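Local coordinates for protein PHOX (Pseudomonas fluorescens, PDB 4A9V) that hydrolyses phosphate monoesters as an alkaline phosphatase, using a complex iron-calcium cofactor bound in a beta-propeller, at residues I87-T92 and G118-E123; F64-D69 and P569-M574. One frame throughout, in Å; residues are numbered along the deposited sequence.

In the fold
The two interactions are buried, lie on the same side of the chain's centre and have centres about 8 Å apart. They share one antiparallel sheet of the propeller: strand 68-76, which starts in interaction 2, is the neighbour of strand 82-89, which ends in interaction 1, and Asp69 N is hydrogen-bonded to Asn88 O, 2.9 Å, between them. Interaction 1 pairs segments within this sheet, whereas interaction 2 joins 64-69 to 569-574, which leads into strand 572-578 of another sheet. Along the chain, 64-69 comes first, both segments of interaction 1 follow, and 569-574 comes last. Two carboxylates, Glu90 and Asp69, thus reach the mu-oxo-diiron pocket from adjacent strand ends.

Interaction 1: residues I87-T92 and G118-E123; sequences INNEYT and GVSVIE. With FEO (mu-oxo-diiron), chain S.
Strands 82-89 and 118-127 are the middle pair of a four-stranded antiparallel propeller blade, and the contact lies where 82-89 runs out. Its tight part is the backbone. Ile87 and Ser120 form a hydrogen-bonded pair, with Ser120 N giving an almost straight bond (174°) to Ile87 O at 2.8 Å. The Asn89-Gly118 pair is also bonded twice, and Asn89 N reaches Gly118 O at 2.8 Å from above the carbonyl plane. Gly118 suits its place because its backbone angles would jam a CB against the preceding carbonyl oxygen.

On the face carrying Asn89 and Ser120, the serine hydroxyl donates to a lone pair of Asn89 OD1 at 2.7 Å. Ser120 OG is also hydrogen-bonded to Gly65 N, and Asn89 ND2 to Asp66 O. Both side chains turn the polar group anti to the carbonyl carbon, which sets them within reach of each other. The other face holds Asn88 and Val119 side by side, with Val119 CG2 3.6 Å from Asn88 OD1; the amide is gripped by Tyr189 and Thr191 at its oxygen and by the carbonyls of Cys179 and Ala180 at its nitrogen, so asparagine fits as both acceptor and donor.

The contact loosens at both ends. Toward Ile122 it shrinks to two isoleucine tips crossing obliquely, CD1 of Ile87 against CD1 of Ile122 at 3.8 Å. Beyond Asn89 the chain leaves the sheet; the CB of Glu90 is directed away from 118-123, and its extended chain reaches the metal site. Two waters bind FE1, Cys179 and Glu194 also ligate the diiron group, and Glu90 OE2 binds FE1 at 2.0 Å.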
# COMPACT_ATOMS: atom_id res chain seq x y z
N ILE A 87 2.53 -11.20 -1.59
CA ILE A 87 1.68 -10.56 -0.60
C ILE A 87 2.56 -9.86 0.43
O ILE A 87 3.43 -10.46 1.05
CB ILE A 87 0.79 -11.60 0.10
CG1 ILE A 87 -0.10 -12.34 -0.90
CG2 ILE A 87 -0.04 -10.93 1.19
CD1 ILE A 87 -0.48 -13.74 -0.47
N ASN A 88 2.33 -8.56 0.60
CA ASN A 88 3.07 -7.79 1.57
C ASN A 88 2.68 -8.15 2.98
O ASN A 88 1.50 -8.41 3.26
CB ASN A 88 2.79 -6.31 1.38
CG ASN A 88 3.41 -5.73 0.13
OD1 ASN A 88 4.17 -6.39 -0.58
ND2 ASN A 88 3.12 -4.47 -0.11
N ASN A 89 3.63 -7.99 3.90
CA ASN A 89 3.42 -8.13 5.33
C ASN A 89 3.92 -6.86 6.00
O ASN A 89 5.12 -6.59 6.01
CB ASN A 89 4.21 -9.35 5.83
CG ASN A 89 3.72 -10.64 5.20
OD1 ASN A 89 4.46 -11.32 4.49
ND2 ASN A 89 2.47 -10.98 5.47
N GLU A 90 3.00 -6.01 6.43
CA GLU A 90 3.35 -4.62 6.71
C GLU A 90 4.00 -4.42 8.09
O GLU A 90 4.96 -3.67 8.22
CB GLU A 90 2.14 -3.71 6.56
CG GLU A 90 2.53 -2.24 6.59
CD GLU A 90 1.35 -1.29 6.53
OE1 GLU A 90 0.35 -1.55 7.24
OE2 GLU A 90 1.45 -0.26 5.82
N TYR A 91 3.43 -5.02 9.12
CA TYR A 91 3.91 -4.81 10.48
C TYR A 91 3.37 -5.93 11.34
O TYR A 91 2.85 -6.92 10.81
CB TYR A 91 3.56 -3.40 11.01
CG TYR A 91 2.10 -3.14 11.28
CD1 TYR A 91 1.20 -2.91 10.25
CD2 TYR A 91 1.63 -3.01 12.58
CE1 TYR A 91 -0.12 -2.57 10.50
CE2 TYR A 91 0.31 -2.69 12.84
CZ TYR A 91 -0.55 -2.45 11.80
OH TYR A 91 -1.87 -2.14 12.02
N THR A 92 3.56 -5.84 12.65
CA THR A 92 3.12 -6.91 13.53
C THR A 92 2.45 -6.35 14.77
O THR A 92 2.54 -5.17 15.06
CB THR A 92 4.28 -7.88 13.88
OG1 THR A 92 3.78 -9.00 14.62
CG2 THR A 92 5.36 -7.18 14.69
N GLY A 118 7.75 -7.81 5.41
CA GLY A 118 8.37 -8.05 4.12
C GLY A 118 7.33 -8.51 3.12
O GLY A 118 6.28 -7.88 2.96
N VAL A 119 7.63 -9.62 2.44
CA VAL A 119 6.76 -10.18 1.43
C VAL A 119 6.70 -11.69 1.63
O VAL A 119 7.68 -12.33 2.02
CB VAL A 119 7.25 -9.83 0.00
CG1 VAL A 119 6.42 -10.51 -1.07
CG2 VAL A 119 7.23 -8.32 -0.20
N SER A 120 5.52 -12.25 1.38
CA SER A 120 5.35 -13.70 1.27
C SER A 120 4.94 -14.02 -0.17
O SER A 120 3.93 -13.54 -0.65
CB SER A 120 4.24 -14.16 2.21
OG SER A 120 4.55 -13.88 3.56
N VAL A 121 5.77 -14.80 -0.86
CA VAL A 121 5.42 -15.33 -2.18
C VAL A 121 4.89 -16.74 -2.00
O VAL A 121 5.51 -17.55 -1.31
CB VAL A 121 6.63 -15.36 -3.13
CG1 VAL A 121 6.22 -15.88 -4.50
CG2 VAL A 121 7.27 -13.99 -3.24
N ILE A 122 3.69 -16.99 -2.53
CA ILE A 122 3.06 -18.30 -2.41
C ILE A 122 2.54 -18.78 -3.75
O ILE A 122 2.15 -17.98 -4.60
CB ILE A 122 1.91 -18.28 -1.38
CG1 ILE A 122 0.75 -17.39 -1.84
CG2 ILE A 122 2.42 -17.88 -0.01
CD1 ILE A 122 -0.46 -17.47 -0.93
N GLU A 123 2.51 -20.10 -3.93
CA GLU A 123 1.78 -20.71 -5.02
C GLU A 123 0.36 -21.02 -4.59
O GLU A 123 0.12 -21.53 -3.49
CB GLU A 123 2.48 -21.98 -5.49
CG GLU A 123 1.73 -22.65 -6.63
CD GLU A 123 2.38 -23.90 -7.18
OE1 GLU A 123 3.61 -24.05 -7.07
OE2 GLU A 123 1.66 -24.65 -7.88
FE1 FEO S . 0.24 1.15 4.96
FE2 FEO S . -0.92 4.28 4.01
O FEO S . -1.16 2.47 4.63
O HOH W 1 -1.43 -0.23 4.96
O HOH W 2 -0.33 1.71 7.08

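Interaction 2: residues F64-D69 and P569-M574. With LI (lithium ion), chain D.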
# COMPACT_ATOMS: atom_id res chain seq x y z
N PHE A 64 4.19 -17.55 6.74
CA PHE A 64 3.49 -16.39 6.23
C PHE A 64 3.58 -15.25 7.25
O PHE A 64 3.38 -15.46 8.45
CB PHE A 64 2.02 -16.75 5.96
CG PHE A 64 1.30 -15.76 5.10
CD1 PHE A 64 1.55 -15.70 3.74
CD2 PHE A 64 0.31 -14.95 5.64
CE1 PHE A 64 0.84 -14.83 2.93
CE2 PHE A 64 -0.39 -14.07 4.84
CZ PHE A 64 -0.12 -14.00 3.48
N GLY A 65 3.90 -14.06 6.77
CA GLY A 65 4.13 -12.92 7.64
C GLY A 65 2.84 -12.37 8.22
O GLY A 65 1.74 -12.89 7.97
N ASP A 66 2.98 -11.33 9.03
CA ASP A 66 1.86 -10.74 9.75
C ASP A 66 1.25 -9.60 8.94
O ASP A 66 1.80 -9.15 7.93
CB ASP A 66 2.35 -10.26 11.13
CG ASP A 66 1.25 -10.26 12.19
OD1 ASP A 66 0.07 -10.46 11.84
OD2 ASP A 66 1.60 -10.04 13.37
N ASN A 67 0.08 -9.16 9.37
CA ASN A 67 -0.59 -7.99 8.82
C ASN A 67 -0.46 -7.88 7.30
O ASN A 67 -0.01 -6.87 6.76
CB ASN A 67 -0.15 -6.72 9.56
CG ASN A 67 -0.69 -6.67 10.98
OD1 ASN A 67 -1.61 -7.41 11.32
ND2 ASN A 67 -0.13 -5.80 11.80
N ASN A 68 -1.06 -8.84 6.61
CA ASN A 68 -0.97 -8.87 5.16
C ASN A 68 -1.71 -7.71 4.53
O ASN A 68 -2.71 -7.21 5.07
CB ASN A 68 -1.42 -10.22 4.57
CG ASN A 68 -2.79 -10.66 5.05
OD1 ASN A 68 -2.88 -11.68 5.72
ND2 ASN A 68 -3.81 -10.17 4.36
N ASP A 69 -1.09 -7.14 3.50
CA ASP A 69 -1.47 -5.84 2.99
C ASP A 69 -1.58 -5.94 1.45
O ASP A 69 -2.27 -6.82 0.93
CB ASP A 69 -0.47 -4.79 3.50
CG ASP A 69 -1.05 -3.39 3.57
OD1 ASP A 69 -1.95 -3.07 2.76
OD2 ASP A 69 -0.56 -2.60 4.42
N PRO A 569 -6.77 -13.85 17.03
CA PRO A 569 -7.10 -13.46 15.66
C PRO A 569 -5.86 -13.41 14.78
O PRO A 569 -4.76 -13.17 15.26
CB PRO A 569 -7.69 -12.06 15.84
CG PRO A 569 -6.98 -11.51 17.03
CD PRO A 569 -6.71 -12.68 17.94
N ARG A 570 -6.04 -13.73 13.50
CA ARG A 570 -4.92 -13.80 12.56
C ARG A 570 -5.29 -13.08 11.27
O ARG A 570 -6.27 -13.42 10.61
CB ARG A 570 -4.57 -15.26 12.24
CG ARG A 570 -4.15 -16.05 13.46
CD ARG A 570 -4.20 -17.55 13.20
NE ARG A 570 -3.16 -17.97 12.26
CZ ARG A 570 -3.04 -19.22 11.82
NH1 ARG A 570 -3.93 -20.13 12.18
NH2 ARG A 570 -2.04 -19.54 11.01
N SER A 571 -4.45 -12.13 10.86
CA SER A 571 -4.56 -11.52 9.54
C SER A 571 -4.60 -12.61 8.50
O SER A 571 -3.85 -13.59 8.57
CB SER A 571 -3.36 -10.61 9.27
OG SER A 571 -3.35 -9.48 10.13
N SER A 572 -5.50 -12.45 7.53
CA SER A 572 -5.75 -13.49 6.55
C SER A 572 -6.00 -12.90 5.18
O SER A 572 -6.52 -11.78 5.06
CB SER A 572 -6.96 -14.33 6.96
OG SER A 572 -6.76 -14.95 8.21
N VAL A 573 -5.67 -13.67 4.15
CA VAL A 573 -6.13 -13.42 2.80
C VAL A 573 -7.34 -14.30 2.57
O VAL A 573 -7.29 -15.51 2.80
CB VAL A 573 -5.02 -13.73 1.77
CG1 VAL A 573 -5.52 -13.52 0.35
CG2 VAL A 573 -3.79 -12.86 2.03
N MET A 574 -8.42 -13.67 2.12
CA MET A 574 -9.68 -14.35 1.85
C MET A 574 -9.88 -14.52 0.36
O MET A 574 -9.49 -13.66 -0.43
CB MET A 574 -10.85 -13.53 2.41
CG MET A 574 -10.69 -13.10 3.85
SD MET A 574 -10.49 -14.47 5.01
CE MET A 574 -12.07 -15.29 4.85
LI LI D . -1.82 -0.90 3.82
O HOH W 3 -2.47 -10.77 12.37
O HOH W 1 -1.43 -0.23 4.96
O HOH W 4 -2.14 -0.42 2.10
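Asn68 carries most of this contact from the 64-69 side. Its CB is directed at 569-574, and the first torsion (chi1 52°) places CG in the crowded position between backbone N and carbonyl carbon, 3.9 Å from CG2 of Val573. The amide then divides. OD1 rests against the backbone where Ser571 joins Ser572, 3.4 Å from Ser571 C, and also sits in plane at the edge of the Phe64 ring. CG2 of Val573 lies against one face of the amide. Asn68 ND2 donates a weak but fairly straight bond, 3.2 Å and 163°, to Ser572 O. An amide suits this spot because its nitrogen can serve a strand carbonyl while its flat body packs on a valine. Asn68 also has a second conformer.

Strand 572-578 belongs to a four-stranded propeller blade one of whose edge strands, 30-37, comes from the start of the chain, the "Velcro" closure of beta-propellers; the contact ties this blade to the neighbouring sheet that begins with 68-76. Phe64 adds an apolar touch, CZ to Val573 CG2 at 4.1 Å.

On the Ser571 side of Asn68, a water bridges the segments, donating to Asp66 OD1 at 2.6 Å and accepting from Ser571 N; Asp66 OD2 is hydrogen-bonded to Thr92 OG1, and Ser571 OG to His551 N. Asp69 CB is directed away from 569-574, and both its oxygens hold the lithium ion, OD2 at 2.2 Å.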